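Local coordinates for bifunctional protein PutA (Bradyrhizobium diazoefficiens, PDB 6BSN) that probably oxidizes proline to glutamate in two steps, with an FAD-dependent proline dehydrogenase and an NAD-dependent aldehyde dehydrogenase joined in one chain, at residues 645-650 and 978-983; 45-50 and 397-402. The protein carries 1 engineered substitution. All coordinates share one frame; numbering follows the deposited sequence.

Contact 1 (645-650 and 978-983); sequences LTMRGR and ATEQTV. With PRO (proline), chain E.
L645 to R648 pair antiparallel with T979 to T982, the two short strand axes coming within 4.5 Å at 144°, and the hydrogen-bonded pairs T646-Q981 and R648-T979 alternate with the non-hydrogen-bonded pairs L645-T982 and M647-E980. T646 and Q981 bond each other N to O in both directions, with 2.9 Å between T646 N and Q981 O. Both faces of this ladder reach the second subunit, and the one bearing M647 and E980 also meets a bound proline. On the opposite face R648 reaches obliquely across to Q981, NH2 donating at 2.9 Å to OE1; the oxygen lies at the edge of the guanidinium, near its plane, while the amide is turned 76° from it. R648 leaves the backbone with CG wedged between N and the carbonyl carbon (chi1 48°), a placement that sets CG 4.1 Å from CG2 of T979. Both polar ends also bond the second subunit: R648 to the carbonyls of I932 and D933, Q981 NE2 to that of V937. A leucine in place of R648 would probably leave Q981 OE1 and those two carbonyls without their donor. On the other face M647 and E980 lie side by side and both touch the ring of the bound proline, M647 SD 3.7 Å from its CD. At the end of the ladder R650 passes one guanidinium face over T979 CB, and its NE makes a weak bond to A978 O, the same oxygen that receives the proline N at 2.9 Å. E980 turns its carboxylate to K967 N of the second subunit. Polar groups on both faces thus serve the subunit interface, consistent with the oligomerisation strands of aldehyde dehydrogenases, and the remote proline occupies a site built partly from this ladder.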
loop_
_atom_site.group_PDB
_atom_site.type_symbol
_atom_site.label_atom_id
_atom_site.label_comp_id
_atom_site.label_asym_id
_atom_site.label_seq_id
_atom_site.Cartn_x
_atom_site.Cartn_y
_atom_site.Cartn_z
ATOM N N LEU A 645 -18.193 9.808 21.051
ATOM C CA LEU A 645 -18.586 8.864 22.088
ATOM C C LEU A 645 -17.368 8.554 22.941
ATOM O O LEU A 645 -16.282 8.300 22.411
ATOM C CB LEU A 645 -19.160 7.583 21.485
ATOM C CG LEU A 645 -19.671 6.534 22.467
ATOM C CD1 LEU A 645 -20.888 7.060 23.238
ATOM C CD2 LEU A 645 -20.005 5.241 21.729
ATOM N N THR A 646 -17.545 8.622 24.259
ATOM C CA THR A 646 -16.504 8.312 25.221
ATOM C C THR A 646 -17.089 7.398 26.284
ATOM O O THR A 646 -18.294 7.123 26.317
ATOM C CB THR A 646 -15.935 9.582 25.876
ATOM O OG1 THR A 646 -17.007 10.458 26.260
ATOM C CG2 THR A 646 -14.964 10.332 24.943
ATOM N N MET A 647 -16.226 6.956 27.180
ATOM C CA MET A 647 -16.641 6.185 28.334
ATOM C C MET A 647 -15.899 6.729 29.541
ATOM O O MET A 647 -14.722 7.066 29.446
ATOM C CB MET A 647 -16.344 4.693 28.135
ATOM C CG MET A 647 -17.318 3.998 27.206
ATOM S SD MET A 647 -17.065 2.218 27.207
ATOM C CE MET A 647 -15.701 2.098 26.049
ATOM N N ARG A 648 -16.581 6.831 30.671
ATOM C CA ARG A 648 -15.935 7.389 31.846
ATOM C C ARG A 648 -16.308 6.572 33.069
ATOM O O ARG A 648 -17.276 5.805 33.061
ATOM C CB ARG A 648 -16.289 8.878 32.029
ATOM C CG ARG A 648 -17.760 9.216 31.913
ATOM C CD ARG A 648 -17.968 10.738 31.681
ATOM N NE ARG A 648 -17.580 11.582 32.814
ATOM C CZ ARG A 648 -17.407 12.913 32.757
ATOM N NH1 ARG A 648 -17.065 13.589 33.851
ATOM N NH2 ARG A 648 -17.545 13.577 31.610
ATOM N N GLY A 649 -15.511 6.730 34.120
ATOM C CA GLY A 649 -15.758 6.008 35.351
ATOM C C GLY A 649 -17.159 6.226 35.873
ATOM O O GLY A 649 -17.757 7.264 35.607
ATOM N N ARG A 650 -17.698 5.263 36.612
ATOM C CA ARG A 650 -19.057 5.373 37.128
ATOM C C ARG A 650 -19.104 6.021 38.501
ATOM O O ARG A 650 -20.057 6.751 38.799
ATOM C CB ARG A 650 -19.712 3.991 37.220
ATOM C CG ARG A 650 -19.969 3.318 35.905
ATOM C CD ARG A 650 -20.738 2.007 36.097
ATOM N NE ARG A 650 -21.532 1.718 34.912
ATOM C CZ ARG A 650 -22.775 2.158 34.730
ATOM N NH1 ARG A 650 -23.377 2.885 35.667
ATOM N NH2 ARG A 650 -23.419 1.866 33.610
ATOM N N ALA A 978 -17.813 1.183 33.248
ATOM C CA ALA A 978 -17.832 2.552 32.765
ATOM C C ALA A 978 -19.240 2.883 32.311
ATOM O O ALA A 978 -20.095 2.005 32.192
ATOM C CB ALA A 978 -16.828 2.771 31.616
ATOM N N THR A 979 -19.474 4.172 32.065
ATOM C CA THR A 979 -20.708 4.634 31.464
ATOM C C THR A 979 -20.351 5.441 30.222
ATOM O O THR A 979 -19.262 6.005 30.136
ATOM C CB THR A 979 -21.546 5.462 32.479
ATOM O OG1 THR A 979 -22.861 5.691 31.962
ATOM C CG2 THR A 979 -20.893 6.788 32.789
ATOM N N GLU A 980 -21.255 5.464 29.249
ATOM C CA GLU A 980 -21.002 6.119 27.973
ATOM C C GLU A 980 -21.397 7.593 28.022
ATOM O O GLU A 980 -22.305 7.982 28.754
ATOM C CB GLU A 980 -21.797 5.452 26.859
ATOM C CG GLU A 980 -21.457 4.006 26.560
ATOM C CD GLU A 980 -22.572 3.344 25.770
ATOM O OE1 GLU A 980 -22.523 3.383 24.529
ATOM O OE2 GLU A 980 -23.533 2.837 26.384
ATOM N N GLN A 981 -20.748 8.403 27.183
ATOM C CA GLN A 981 -21.122 9.804 27.051
ATOM C C GLN A 981 -21.033 10.220 25.592
ATOM O O GLN A 981 -20.008 10.013 24.936
ATOM C CB GLN A 981 -20.233 10.698 27.919
ATOM C CG GLN A 981 -20.544 12.164 27.816
ATOM C CD GLN A 981 -20.013 12.921 29.001
ATOM O OE1 GLN A 981 -18.834 13.242 29.055
ATOM N NE2 GLN A 981 -20.885 13.195 29.978
ATOM N N THR A 982 -22.106 10.797 25.086
ATOM C CA THR A 982 -22.105 11.381 23.760
ATOM C C THR A 982 -22.014 12.895 23.913
ATOM O O THR A 982 -22.725 13.478 24.736
ATOM C CB THR A 982 -23.367 10.989 22.998
ATOM O OG1 THR A 982 -23.518 9.569 23.050
ATOM C CG2 THR A 982 -23.291 11.439 21.555
ATOM N N VAL A 983 -21.106 13.518 23.164
ATOM C CA VAL A 983 -21.019 14.971 23.066
ATOM C C VAL A 983 -21.304 15.348 21.620
ATOM O O VAL A 983 -20.596 14.911 20.699
ATOM C CB VAL A 983 -19.656 15.516 23.515
ATOM C CG1 VAL A 983 -19.563 17.034 23.181
ATOM C CG2 VAL A 983 -19.433 15.264 24.976
HETATM N N PRO E . -20.866 0.371 29.966
HETATM C CA PRO E . -22.043 -0.228 29.371
HETATM C C PRO E . -22.345 -1.583 30.044
HETATM O O PRO E . -22.310 -2.665 29.384
HETATM C CB PRO E . -21.823 -0.384 27.888
HETATM C CG PRO E . -20.613 0.478 27.580
HETATM C CD PRO E . -20.194 1.108 28.943
HETATM O OXT PRO E . -22.624 -1.584 31.275
HETATM O O HOH W 1 -17.996 12.080 24.627
HETATM O O HOH W 2 -25.274 4.245 32.391
#

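Contact 2 (45-50 and 397-402); sequences RLIEAI and HNALTV. With FDA (dihydroflavine-adenine dinucleotide), chain C.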
loop_
_atom_site.group_PDB
_atom_site.type_symbol
_atom_site.label_atom_id
_atom_site.label_comp_id
_atom_site.label_asym_id
_atom_site.label_seq_id
_atom_site.Cartn_x
_atom_site.Cartn_y
_atom_site.Cartn_z
ATOM N N ARG A 45 22.419 -40.695 -5.087
ATOM C CA ARG A 45 22.134 -42.105 -5.311
ATOM C C ARG A 45 21.123 -42.636 -4.307
ATOM O O ARG A 45 20.250 -43.440 -4.662
ATOM C CB ARG A 45 23.427 -42.915 -5.256
ATOM C CG ARG A 45 24.366 -42.638 -6.433
ATOM C CD ARG A 45 25.700 -43.340 -6.257
ATOM N NE ARG A 45 25.544 -44.784 -6.134
ATOM C CZ ARG A 45 25.501 -45.613 -7.173
ATOM N NH1 ARG A 45 25.592 -45.132 -8.404
ATOM N NH2 ARG A 45 25.358 -46.917 -6.984
ATOM N N LEU A 46 21.226 -42.211 -3.045
ATOM C CA LEU A 46 20.267 -42.668 -2.042
ATOM C C LEU A 46 18.859 -42.188 -2.370
ATOM O O LEU A 46 17.893 -42.950 -2.251
ATOM C CB LEU A 46 20.681 -42.191 -0.646
ATOM C CG LEU A 46 21.986 -42.773 -0.066
ATOM C CD1 LEU A 46 22.187 -42.301 1.374
ATOM C CD2 LEU A 46 22.031 -44.312 -0.141
ATOM N N ILE A 47 18.721 -40.932 -2.802
ATOM C CA ILE A 47 17.398 -40.403 -3.116
ATOM C C ILE A 47 16.843 -41.036 -4.392
ATOM O O ILE A 47 15.640 -41.308 -4.488
ATOM C CB ILE A 47 17.455 -38.871 -3.214
ATOM C CG1 ILE A 47 17.710 -38.273 -1.831
ATOM C CG2 ILE A 47 16.157 -38.321 -3.801
ATOM C CD1 ILE A 47 18.097 -36.814 -1.868
ATOM N N GLU A 48 17.703 -41.290 -5.385
ATOM C CA GLU A 48 17.255 -41.987 -6.592
ATOM C C GLU A 48 16.685 -43.359 -6.248
ATOM O O GLU A 48 15.698 -43.799 -6.849
ATOM C CB GLU A 48 18.410 -42.141 -7.596
ATOM C CG GLU A 48 18.793 -40.908 -8.400
ATOM C CD GLU A 48 19.990 -41.157 -9.320
ATOM O OE1 GLU A 48 21.066 -41.524 -8.817
ATOM O OE2 GLU A 48 19.861 -40.991 -10.552
ATOM N N ALA A 49 17.299 -44.055 -5.287
ATOM C CA ALA A 49 16.752 -45.331 -4.846
ATOM C C ALA A 49 15.421 -45.144 -4.123
ATOM O O ALA A 49 14.485 -45.927 -4.328
ATOM C CB ALA A 49 17.752 -46.044 -3.934
ATOM N N ILE A 50 15.313 -44.111 -3.279
ATOM C CA ILE A 50 14.057 -43.840 -2.580
ATOM C C ILE A 50 12.935 -43.619 -3.583
ATOM O O ILE A 50 11.790 -44.032 -3.367
ATOM C CB ILE A 50 14.212 -42.626 -1.643
ATOM C CG1 ILE A 50 15.071 -42.967 -0.423
ATOM C CG2 ILE A 50 12.844 -42.098 -1.200
ATOM C CD1 ILE A 50 15.402 -41.742 0.401
ATOM N N HIS A 397 16.307 -41.093 8.802
ATOM C CA HIS A 397 15.914 -41.531 7.467
ATOM C C HIS A 397 16.185 -40.447 6.428
ATOM O O HIS A 397 15.606 -40.472 5.340
ATOM C CB HIS A 397 14.434 -41.940 7.419
ATOM C CG HIS A 397 14.001 -42.819 8.554
ATOM N ND1 HIS A 397 13.201 -42.368 9.581
ATOM C CD2 HIS A 397 14.256 -44.122 8.821
ATOM C CE1 HIS A 397 12.977 -43.358 10.426
ATOM N NE2 HIS A 397 13.616 -44.428 9.995
ATOM N N ASN A 398 17.049 -39.498 6.750
ATOM C CA ASN A 398 17.396 -38.401 5.855
ATOM C C ASN A 398 18.616 -38.800 5.037
ATOM O O ASN A 398 19.686 -39.021 5.606
ATOM C CB ASN A 398 17.677 -37.143 6.677
ATOM C CG ASN A 398 18.081 -35.950 5.831
ATOM O OD1 ASN A 398 18.900 -36.055 4.915
ATOM N ND2 ASN A 398 17.535 -34.792 6.170
ATOM N N ALA A 399 18.466 -38.855 3.702
ATOM C CA ALA A 399 19.567 -39.308 2.846
ATOM C C ALA A 399 20.770 -38.377 2.928
ATOM O O ALA A 399 21.922 -38.831 2.882
ATOM C CB ALA A 399 19.105 -39.435 1.397
ATOM N N LEU A 400 20.525 -37.072 3.041
ATOM C CA LEU A 400 21.626 -36.111 3.144
ATOM C C LEU A 400 22.389 -36.287 4.457
ATOM O O LEU A 400 23.625 -36.313 4.472
ATOM C CB LEU A 400 21.087 -34.679 3.020
ATOM C CG LEU A 400 22.197 -33.600 3.043
ATOM C CD1 LEU A 400 23.234 -33.864 1.983
ATOM C CD2 LEU A 400 21.661 -32.172 2.925
ATOM N N THR A 401 21.663 -36.397 5.573
ATOM C CA THR A 401 22.311 -36.609 6.867
ATOM C C THR A 401 23.143 -37.877 6.853
ATOM O O THR A 401 24.285 -37.889 7.326
ATOM C CB THR A 401 21.268 -36.681 7.978
ATOM O OG1 THR A 401 20.340 -35.590 7.840
ATOM C CG2 THR A 401 21.947 -36.598 9.327
ATOM N N VAL A 402 22.573 -38.963 6.316
ATOM C CA VAL A 402 23.308 -40.219 6.202
ATOM C C VAL A 402 24.568 -40.027 5.372
ATOM O O VAL A 402 25.660 -40.441 5.773
ATOM C CB VAL A 402 22.419 -41.317 5.594
ATOM C CG1 VAL A 402 23.273 -42.523 5.226
ATOM C CG2 VAL A 402 21.319 -41.727 6.578
HETATM P PA FDA C . 14.190 -35.275 9.061
HETATM O O1A FDA C . 13.102 -34.933 8.003
HETATM O O2A FDA C . 15.569 -35.083 8.761
HETATM O O5B FDA C . 14.217 -34.449 10.291
HETATM C C5B FDA C . 12.998 -34.212 10.986
HETATM C C4B FDA C . 13.285 -33.597 12.353
HETATM O O4B FDA C . 13.768 -32.284 12.260
HETATM C C3B FDA C . 12.116 -33.483 13.278
HETATM O O3B FDA C . 11.833 -34.688 13.857
HETATM C C2B FDA C . 12.596 -32.490 14.256
HETATM O O2B FDA C . 13.376 -33.098 15.230
HETATM C C1B FDA C . 13.428 -31.582 13.410
HETATM N N9A FDA C . 12.752 -30.354 13.024
HETATM C C8A FDA C . 11.652 -30.194 12.194
HETATM N N7A FDA C . 11.349 -28.907 12.116
HETATM C C5A FDA C . 12.239 -28.171 12.895
HETATM C C6A FDA C . 12.409 -26.830 13.187
HETATM N N6A FDA C . 11.534 -25.844 12.616
HETATM N N1A FDA C . 13.400 -26.432 13.999
HETATM C C2A FDA C . 14.247 -27.317 14.562
HETATM N N3A FDA C . 14.109 -28.642 14.288
HETATM C C4A FDA C . 13.146 -29.085 13.482
HETATM N N1 FDA C . 13.273 -39.166 18.813
HETATM C C2 FDA C . 13.393 -38.759 20.177
HETATM O O2 FDA C . 13.056 -37.463 20.478
HETATM N N3 FDA C . 13.845 -39.673 21.165
HETATM C C4 FDA C . 14.177 -40.992 20.794
HETATM O O4 FDA C . 14.622 -41.897 21.721
HETATM C C4X FDA C . 14.059 -41.410 19.368
HETATM N N5 FDA C . 14.356 -42.762 18.991
HETATM C C5X FDA C . 14.423 -43.077 17.571
HETATM C C6 FDA C . 14.930 -44.424 17.155
HETATM C C7 FDA C . 15.057 -44.693 15.766
HETATM C C7M FDA C . 15.566 -46.041 15.332
HETATM C C8 FDA C . 14.708 -43.702 14.787
HETATM C C8M FDA C . 14.833 -43.958 13.304
HETATM C C9 FDA C . 14.230 -42.438 15.192
HETATM C C9A FDA C . 14.091 -42.141 16.636
HETATM N N10 FDA C . 13.515 -40.876 17.048
HETATM C C10 FDA C . 13.622 -40.515 18.430
HETATM C "C1'" FDA C . 12.811 -39.973 16.118
HETATM C "C2'" FDA C . 13.742 -38.886 15.609
HETATM O "O2'" FDA C . 14.090 -38.031 16.640
HETATM C "C3'" FDA C . 13.092 -38.090 14.491
HETATM O "O3'" FDA C . 11.940 -37.568 15.008
HETATM C "C4'" FDA C . 12.707 -38.857 13.224
HETATM O "O4'" FDA C . 13.542 -39.949 13.032
HETATM C "C5'" FDA C . 12.794 -37.963 11.993
HETATM O "O5'" FDA C . 14.072 -37.364 11.890
HETATM P P FDA C . 15.038 -37.531 10.615
HETATM O O1P FDA C . 16.579 -37.363 10.805
HETATM O O2P FDA C . 14.531 -38.918 10.084
HETATM O O3P FDA C . 14.173 -36.701 9.499
#
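The FAD site of the proline dehydrogenase barrel has an outer wall where a helix start packs against an N-terminal helix. Helix 399-409 follows the barrel strand 390-395, and its first turn meets helix 33-50 chiefly through aliphatic side chains, with no hydrogen bond between the segments. A399 is at the centre: its methyl CB lies 3.7 Å from I47 CG1 and 3.8 Å from L46 CB, with I50 CD1 more loosely alongside. L46 then extends past it, its CD1 meeting V402 CG1 at 4.0 Å, the two side chains crossing at about a right angle. F469 of helix 469-473, itself an FAD-binding residue, touches both I47 and A399 and extends this apolar patch. The residues just before the helix face the cofactor. The backbone N of H397 donates almost straight to the phosphate oxygen O2P of the reduced flavin dinucleotide, 3.1 Å at 174°, while the H397 imidazole is held by NE2 bonded to L420 N. N398 serves two ends. It is the N-cap of the helix, OD1 accepting from T401 N and, weakly, from L400 N, and with CG anti to its own N (chi1 179°) the other branch of the amide turns to the cofactor: ND2 donates to O2A of the second phosphate at 3.3 Å.

How the contacts relate
Followed from the N terminus, the chain first closes contact 2, bringing helix 33-50 back against the start of helix 399-409 after 346 residues; the loop takes in most of the proline dehydrogenase barrel. Only later does contact 1 open, joining strand 641-656 to the C-terminal strand 978-986 across 327 residues of the aldehyde dehydrogenase part. The two loops therefore lie in series, neither nesting nor crossing. The centres of contact 1 and contact 2 are about 68 Å apart, and the two do not touch. One ties an N-terminal helix to the flavin-binding barrel, the other a late strand to the sheet that continues into the second subunit.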